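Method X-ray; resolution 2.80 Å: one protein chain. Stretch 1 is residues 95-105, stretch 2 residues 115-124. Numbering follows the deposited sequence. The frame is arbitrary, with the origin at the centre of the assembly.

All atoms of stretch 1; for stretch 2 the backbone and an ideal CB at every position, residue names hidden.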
# COMPACT_ATOMS: atom_id res chain seq x y z
N ARG A 95 13.19 -11.02 68.90
CA ARG A 95 12.13 -11.71 69.62
C ARG A 95 11.12 -10.72 70.19
O ARG A 95 9.95 -11.06 70.37
CB ARG A 95 12.72 -12.56 70.75
CG ARG A 95 13.36 -13.86 70.27
CD ARG A 95 13.78 -14.75 71.44
NE ARG A 95 14.96 -14.25 72.14
CZ ARG A 95 14.93 -13.43 73.19
NH1 ARG A 95 13.78 -12.99 73.68
NH2 ARG A 95 16.07 -13.03 73.74
N GLN A 96 11.55 -9.48 70.46
CA GLN A 96 10.62 -8.48 70.99
C GLN A 96 9.46 -8.25 70.02
O GLN A 96 8.30 -8.21 70.44
CB GLN A 96 11.37 -7.17 71.25
CG GLN A 96 10.48 -6.03 71.73
CD GLN A 96 9.79 -6.32 73.04
OE1 GLN A 96 10.19 -7.22 73.78
NE2 GLN A 96 8.74 -5.57 73.34
N THR A 97 9.76 -8.11 68.73
CA THR A 97 8.77 -7.72 67.74
C THR A 97 8.37 -8.88 66.83
O THR A 97 7.81 -8.65 65.75
CB THR A 97 9.30 -6.56 66.89
OG1 THR A 97 10.49 -6.97 66.21
CG2 THR A 97 9.59 -5.35 67.76
N GLU A 98 8.63 -10.13 67.24
CA GLU A 98 8.32 -11.26 66.38
C GLU A 98 6.82 -11.41 66.16
O GLU A 98 6.36 -11.57 65.02
CB GLU A 98 8.91 -12.55 66.97
CG GLU A 98 8.35 -12.93 68.34
CD GLU A 98 9.09 -14.10 68.96
OE1 GLU A 98 8.50 -14.77 69.83
OE2 GLU A 98 10.25 -14.34 68.57
N SER A 99 6.04 -11.34 67.24
CA SER A 99 4.59 -11.45 67.14
C SER A 99 3.90 -10.09 66.99
O SER A 99 2.70 -10.05 66.69
CB SER A 99 4.03 -12.16 68.38
OG SER A 99 4.56 -13.46 68.51
N LEU A 100 4.63 -9.00 67.19
CA LEU A 100 4.05 -7.67 67.07
C LEU A 100 3.48 -7.45 65.68
O LEU A 100 4.01 -7.94 64.68
CB LEU A 100 5.11 -6.61 67.38
CG LEU A 100 4.71 -5.15 67.19
CD1 LEU A 100 3.60 -4.77 68.16
CD2 LEU A 100 5.92 -4.25 67.37
N ASP A 101 2.38 -6.70 65.62
CA ASP A 101 1.73 -6.32 64.37
C ASP A 101 1.89 -4.81 64.21
O ASP A 101 1.10 -4.04 64.75
CB ASP A 101 0.26 -6.73 64.37
CG ASP A 101 -0.51 -6.12 63.22
OD1 ASP A 101 -0.46 -6.68 62.10
OD2 ASP A 101 -1.17 -5.08 63.43
N PHE A 102 2.91 -4.41 63.47
CA PHE A 102 3.21 -3.00 63.23
C PHE A 102 2.63 -2.51 61.91
O PHE A 102 3.08 -1.48 61.39
CB PHE A 102 4.72 -2.76 63.27
CG PHE A 102 5.51 -3.72 62.44
CD1 PHE A 102 5.60 -3.56 61.06
CD2 PHE A 102 6.18 -4.78 63.03
CE1 PHE A 102 6.34 -4.45 60.30
CE2 PHE A 102 6.92 -5.66 62.27
CZ PHE A 102 7.00 -5.50 60.90
N SER A 103 1.65 -3.21 61.36
CA SER A 103 1.08 -2.83 60.07
C SER A 103 0.19 -1.60 60.21
O SER A 103 -0.42 -1.35 61.26
CB SER A 103 0.28 -3.99 59.48
OG SER A 103 -0.76 -4.39 60.35
N VAL A 104 0.12 -0.83 59.14
CA VAL A 104 -0.77 0.33 59.05
C VAL A 104 -2.07 -0.10 58.39
O VAL A 104 -2.06 -0.92 57.46
CB VAL A 104 -0.09 1.47 58.27
CG1 VAL A 104 -1.10 2.55 57.88
CG2 VAL A 104 1.03 2.08 59.09
N GLN A 105 -3.18 0.44 58.87
CA GLN A 105 -4.49 0.16 58.32
C GLN A 105 -5.10 1.45 57.78
O GLN A 105 -5.05 2.50 58.43
CB GLN A 105 -5.41 -0.46 59.38
CG GLN A 105 -5.14 -1.93 59.64
CD GLN A 105 -5.47 -2.80 58.45
OE1 GLN A 105 -5.88 -2.31 57.40
NE2 GLN A 105 -5.29 -4.11 58.61
N UNK A 115 -0.50 5.91 68.61
CA UNK A 115 -0.20 4.63 69.24
C UNK A 115 0.73 3.80 68.38
O UNK A 115 1.51 2.99 68.91
CB UNK A 115 -1.49 3.85 69.52
N UNK A 116 0.67 3.97 67.06
CA UNK A 116 1.58 3.25 66.17
C UNK A 116 3.00 3.79 66.28
O UNK A 116 3.96 3.01 66.22
CB UNK A 116 1.09 3.34 64.72
N UNK A 117 3.15 5.10 66.45
CA UNK A 117 4.47 5.73 66.49
C UNK A 117 5.28 5.30 67.71
O UNK A 117 6.49 5.52 67.73
CB UNK A 117 4.32 7.25 66.48
N UNK A 118 4.64 4.71 68.72
CA UNK A 118 5.37 4.27 69.90
C UNK A 118 6.10 2.95 69.68
O UNK A 118 6.98 2.61 70.48
CB UNK A 118 4.41 4.14 71.08
N UNK A 119 5.77 2.22 68.61
CA UNK A 119 6.47 0.99 68.28
C UNK A 119 7.81 1.23 67.60
O UNK A 119 8.65 0.33 67.59
CB UNK A 119 5.59 0.12 67.38
N UNK A 120 8.02 2.42 67.05
CA UNK A 120 9.18 2.63 66.19
C UNK A 120 10.51 2.36 66.88
O UNK A 120 11.42 1.83 66.21
CB UNK A 120 9.17 4.07 65.66
N UNK A 121 10.72 2.69 68.15
CA UNK A 121 12.00 2.36 68.79
C UNK A 121 12.32 0.87 68.74
O UNK A 121 13.37 0.47 68.23
CB UNK A 121 11.99 2.83 70.25
N UNK A 122 11.41 0.04 69.24
CA UNK A 122 11.63 -1.41 69.23
C UNK A 122 11.65 -1.96 67.81
O UNK A 122 12.48 -2.81 67.47
CB UNK A 122 10.55 -2.12 70.05
N UNK A 123 10.72 -1.50 66.96
CA UNK A 123 10.66 -1.99 65.59
C UNK A 123 11.97 -1.72 64.86
O UNK A 123 12.59 -2.64 64.31
CB UNK A 123 9.49 -1.34 64.84
N UNK A 124 12.40 -0.46 64.83
CA UNK A 124 13.66 -0.11 64.18
C UNK A 124 14.83 -0.87 64.80
O UNK A 124 15.69 -1.40 64.09
CB UNK A 124 13.90 1.40 64.27

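Position 115 has helical backbone angles (-66/-29), and its ideal CB finds no atom of stretch 1 within 5.5 Å. The contact imposes no choice here; the deposited residue is Gln-115, its side chain extended (chi1 and chi2 both t) but out of reach of stretch 1, with Gln-115 NE2 still 8.0 Å from Asp-101 O at its nearest approach.

At position 116, CA-to-CB points toward stretch 1, yet the ideal CB again has no neighbour within 5.5 Å, so only a long side chain could bridge the gap. Across it lie the carbonyl O of Phe-102, an acceptor, and the methyl CG2 of Val-104, an apolar surface. A long donor such as lysine, arginine or glutamine could address the first, a large aromatic the second; a tryptophan can do both. The deposited residue is Trp-116. With chi1 at t, its NE1 donates a hydrogen bond to Phe-102 O (2.8 Å, N-H...O angle 165°), the acceptor lying at the ring edge, near its plane. Val-104 CG2 sits over one face, 4.0 Å from the centroid of the six-membered ring of Trp-116 and 24° off its normal, a CH-pi contact.

Positions 117 and 118 are out of reach of stretch 1, which leaves their identity undetermined; they are Leu-117 and Glu-118.

Position 119 points toward stretch 1, its ideal CB 4.4 Å from Leu-100 CD2 and 5.1 Å from Phe-102 CB. These carbon neighbours favour a leucine, isoleucine, methionine or valine. The deposited residue is Leu-119 (chi1 m, chi2 t). Leu-119 CD2 lies 3.8 Å from Leu-100 CD1; Leu-119 CD1 lies 4.2 Å from Phe-102 CB and is also 4.3 Å from Leu-100 CD1.

Position 120 points away, and 121 is out of reach, so stretch 1 selects neither. They are Leu-120, whose end comes nearer, though Leu-120 CD2 stays 6.8 Å from Phe-102 CB, and Pro-121.

Position 122 points toward stretch 1, with its ideal CB 4.1 Å from Thr-97 CG2 and 4.3 Å from Gln-96 CG. A small or medium side chain suits this mixed setting, polar or apolar. Asn-122 keeps its CB 4.1 Å from Thr-97 CG2 and brings ND2 to 3.7 Å from Gln-96 NE2, a proximity of two amide nitrogens without a hydrogen bond.

Position 123 points sideways, its ideal CB 5.0 Å from Thr-97 CG2 and 5.1 Å from Phe-102 CD2. A branched or flexible apolar chain could turn onto the phenyl ring; leucine and methionine fit. Leu-123 (chi1 t, chi2 p) places CD1 over one face of the Phe-102 ring, 3.7 Å from that ring's centroid and 18° off its normal, a CH-pi contact.

Position 124 is out of reach; it is Glu-124.

Stretch 2 115-124: QWLELLPNLE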
# COMPACT_ATOMS: atom_id res chain seq x y z
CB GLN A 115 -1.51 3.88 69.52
CG GLN A 115 -1.33 2.44 69.97
CD GLN A 115 -2.64 1.81 70.40
OE1 GLN A 115 -3.42 2.41 71.13
NE2 GLN A 115 -2.89 0.59 69.93
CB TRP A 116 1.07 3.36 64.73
CG TRP A 116 1.92 2.66 63.71
CD1 TRP A 116 2.00 1.32 63.50
CD2 TRP A 116 2.80 3.27 62.76
NE1 TRP A 116 2.87 1.05 62.48
CE2 TRP A 116 3.38 2.23 62.01
CE3 TRP A 116 3.15 4.59 62.48
CZ2 TRP A 116 4.30 2.48 60.99
CZ3 TRP A 116 4.06 4.83 61.46
CH2 TRP A 116 4.62 3.78 60.73
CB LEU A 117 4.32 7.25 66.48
CG LEU A 117 4.04 7.88 65.12
CD1 LEU A 117 3.30 9.19 65.26
CD2 LEU A 117 5.34 8.09 64.37
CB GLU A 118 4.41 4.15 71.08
CG GLU A 118 3.66 5.44 71.38
CD GLU A 118 2.86 5.37 72.67
OE1 GLU A 118 2.01 6.25 72.88
OE2 GLU A 118 3.10 4.44 73.47
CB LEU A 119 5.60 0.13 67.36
CG LEU A 119 4.17 -0.17 67.82
CD1 LEU A 119 3.35 -0.71 66.66
CD2 LEU A 119 4.17 -1.13 68.99
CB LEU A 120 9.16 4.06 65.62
CG LEU A 120 7.97 4.43 64.73
CD1 LEU A 120 8.22 5.78 64.09
CD2 LEU A 120 7.68 3.38 63.67
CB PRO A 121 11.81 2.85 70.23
CG PRO A 121 10.84 3.97 70.10
CD PRO A 121 9.89 3.56 69.01
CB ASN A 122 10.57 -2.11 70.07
CG ASN A 122 10.71 -1.83 71.55
OD1 ASN A 122 11.76 -1.38 72.01
ND2 ASN A 122 9.66 -2.10 72.31
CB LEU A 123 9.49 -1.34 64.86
CG LEU A 123 9.39 -1.60 63.36
CD1 LEU A 123 9.35 -3.09 63.06
CD2 LEU A 123 8.17 -0.91 62.78
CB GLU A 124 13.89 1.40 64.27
CG GLU A 124 13.05 2.21 63.29
CD GLU A 124 13.35 3.69 63.36
OE1 GLU A 124 12.71 4.39 64.18
OE2 GLU A 124 14.23 4.16 62.61
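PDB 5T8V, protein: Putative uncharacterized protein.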